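Local coordinates for SA0254 protein (Staphylococcus aureus subsp. aureus, PDB 2OOI) that probably senses a small-molecule effector through its UTRA domain, as part of a GntR-type transcription regulator, at the interface of chains A and B. Numbering follows the deposited sequence. Chains: chain A/B, SA0254 protein.

The interface of chains A and B. Residues chain A 8, 101-104; chain B 158-161.
A:Ser102 and A:Ile104 pair with B:Ser160 and B:Ile158, so that the C-terminal strand 156-160 of chain B runs antiparallel along strand 99-110 of chain A and extends its sheet across the interface. At one end A:Ile104 N donates to B:Ile158 O at 2.8 Å, in the carbonyl plane, and B:Ile158 N returns a bond of 2.8 Å to A:Ile104 O. At the other, B:Ser160 N lies 2.8 Å from A:Ser102 O and nearly in line with its C=O bond, but the N-H is bent away from the oxygen (133° at the hydrogen). A:Ser102 N gives 3.0 Å to B:Ser160 O, but from above that carbonyl's plane, 51° out of it.

Between the two bonded pairs of residues, A:Asp103 and B:Pro159 sit opposite each other in the register, their side chains on the opposite face from the serines and isoleucines. On the isoleucine side, the two branched chains run abreast in a common direction and touch through A:Ile104 CB and B:Ile158 CB at 3.9 Å, while CD1 of A:Ile104 reaches toward CB of B:Ser160.

The loop residue A:Thr8 lies against the face to which the two serine side chains point. B:Ser160 turns its hydroxyl anti to its own backbone N (chi1 179°), which carries OG toward that loop. There it meets the A:Thr8 hydroxyl, OG1, at 2.7 Å and can accept a hydrogen bond from A:Thr8 N at 3.0 Å. If it does, its own proton could go to OG1, linking loop and strand through both backbone and side chain. The two-fold symmetry repeats this strand pairing with the chains swapped, which suits a dimer, though the structure alone does not show that it forms in solution. Within chain A, A:Ser102 OG may help to hold the threonine hydroxyl, lying in a hydrogen bond 2.9 Å from A:Thr8 OG1.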
ATOM      1  N   THR A   8      10.062  -5.849  -5.313  1.00 90.53           N
ATOM      2  CA  THR A   8      10.099  -5.764  -6.769  1.00 90.73           C
ATOM      3  C   THR A   8      10.182  -7.150  -7.400  1.00 90.77           C
ATOM      4  O   THR A   8      11.264  -7.614  -7.761  1.00 90.45           O
ATOM      5  CB  THR A   8      11.291  -4.917  -7.254  1.00 90.71           C
ATOM      6  OG1 THR A   8      11.223  -3.612  -6.665  1.00 91.06           O
ATOM      7  CG2 THR A   8      11.269  -4.787  -8.769  1.00 90.13           C
ATOM      8  N   PHE A 101      15.763  -2.055  -8.936  1.00 55.80           N
ATOM      9  CA  PHE A 101      14.800  -1.473  -8.016  1.00 55.48           C
ATOM     10  C   PHE A 101      13.539  -1.025  -8.740  1.00 55.25           C
ATOM     11  O   PHE A 101      13.467  -1.122  -9.983  1.00 55.19           O
ATOM     12  CB  PHE A 101      15.432  -0.282  -7.309  1.00 55.70           C
ATOM     13  CG  PHE A 101      15.846   0.822  -8.235  1.00 56.18           C
ATOM     14  CD1 PHE A 101      15.043   1.936  -8.419  1.00 57.04           C
ATOM     15  CD2 PHE A 101      17.044   0.760  -8.913  1.00 56.00           C
ATOM     16  CE1 PHE A 101      15.437   2.973  -9.265  1.00 55.51           C
ATOM     17  CE2 PHE A 101      17.431   1.788  -9.747  1.00 55.57           C
ATOM     18  CZ  PHE A 101      16.623   2.894  -9.916  1.00 55.42           C
ATOM     19  N   SER A 102      12.567  -0.536  -7.951  1.00 54.56           N
ATOM     20  CA  SER A 102      11.284  -0.037  -8.469  1.00 54.11           C
ATOM     21  C   SER A 102      10.638   0.997  -7.555  1.00 54.23           C
ATOM     22  O   SER A 102      10.780   0.945  -6.325  1.00 53.61           O
ATOM     23  CB  SER A 102      10.297  -1.192  -8.710  1.00 54.13           C
ATOM     24  OG  SER A 102       9.471  -1.478  -7.599  1.00 51.84           O
ATOM     25  N   ASP A 103       9.940   1.945  -8.185  1.00 54.36           N
ATOM     26  CA  ASP A 103       9.129   2.938  -7.484  1.00 54.17           C
ATOM     27  C   ASP A 103       7.661   2.534  -7.581  1.00 54.38           C
ATOM     28  O   ASP A 103       7.175   2.249  -8.693  1.00 54.23           O
ATOM     29  CB  ASP A 103       9.323   4.313  -8.112  1.00 54.20           C
ATOM     30  CG  ASP A 103      10.689   4.887  -7.830  1.00 54.32           C
ATOM     31  OD1 ASP A 103      11.201   4.701  -6.707  1.00 56.61           O
ATOM     32  OD2 ASP A 103      11.260   5.511  -8.737  1.00 54.76           O
ATOM     33  N   ILE A 104       6.975   2.486  -6.431  1.00 53.68           N
ATOM     34  CA  ILE A 104       5.557   2.157  -6.384  1.00 53.86           C
ATOM     35  C   ILE A 104       4.735   3.361  -5.918  1.00 54.14           C
ATOM     36  O   ILE A 104       5.041   3.940  -4.883  1.00 54.74           O
ATOM     37  CB  ILE A 104       5.288   0.992  -5.408  1.00 53.88           C
ATOM     38  CG1 ILE A 104       5.938  -0.311  -5.898  1.00 54.24           C
ATOM     39  CG2 ILE A 104       3.808   0.785  -5.225  1.00 53.20           C
ATOM     40  CD1 ILE A 104       5.892  -1.442  -4.893  1.00 52.59           C
TER
ATOM     41  N   ILE B 158       6.036   3.632  -2.304  1.00 66.14           N
ATOM     42  CA  ILE B 158       7.021   2.677  -1.788  1.00 66.73           C
ATOM     43  C   ILE B 158       8.280   2.713  -2.643  1.00 67.51           C
ATOM     44  O   ILE B 158       8.202   2.614  -3.869  1.00 67.57           O
ATOM     45  CB  ILE B 158       6.527   1.244  -1.767  1.00 66.61           C
ATOM     46  CG1 ILE B 158       5.253   1.129  -0.935  1.00 67.25           C
ATOM     47  CG2 ILE B 158       7.613   0.333  -1.204  1.00 66.23           C
ATOM     48  CD1 ILE B 158       4.824  -0.319  -0.692  1.00 67.23           C
ATOM     49  N   PRO B 159       9.450   2.871  -1.996  1.00 68.30           N
ATOM     50  CA  PRO B 159      10.704   2.792  -2.705  1.00 68.19           C
ATOM     51  C   PRO B 159      11.196   1.355  -2.594  1.00 68.68           C
ATOM     52  O   PRO B 159      11.867   1.007  -1.635  1.00 69.39           O
ATOM     53  CB  PRO B 159      11.583   3.759  -1.930  1.00 68.06           C
ATOM     54  CG  PRO B 159      11.064   3.676  -0.509  1.00 68.24           C
ATOM     55  CD  PRO B 159       9.666   3.131  -0.558  1.00 68.30           C
ATOM     56  N   SER B 160      10.827   0.528  -3.570  1.00 69.06           N
ATOM     57  CA  SER B 160      11.076  -0.920  -3.544  1.00 69.04           C
ATOM     58  C   SER B 160      12.453  -1.312  -4.134  1.00 69.37           C
ATOM     59  O   SER B 160      13.010  -0.597  -4.984  1.00 68.71           O
ATOM     60  CB  SER B 160       9.922  -1.628  -4.278  1.00 68.92           C
ATOM     61  OG  SER B 160      10.079  -3.029  -4.337  1.00 68.15           O
ATOM     62  N   LYS B 161      12.983  -2.447  -3.657  1.00 69.88           N
ATOM     63  CA  LYS B 161      14.309  -2.935  -4.043  1.00 70.30           C
ATOM     64  C   LYS B 161      14.338  -4.447  -4.225  1.00 70.28           C
ATOM     65  O   LYS B 161      15.055  -4.943  -5.108  1.00 70.47           O
ATOM     66  CB  LYS B 161      15.385  -2.493  -3.027  1.00 70.96           C
ATOM     67  CG  LYS B 161      15.684  -0.971  -2.958  1.00 72.96           C
ATOM     68  CD  LYS B 161      16.794  -0.592  -1.921  1.00 74.34           C
ATOM     69  CE  LYS B 161      17.065   0.949  -1.861  1.00 73.94           C
ATOM     70  NZ  LYS B 161      18.126   1.308  -0.852  1.00 73.43           N
TER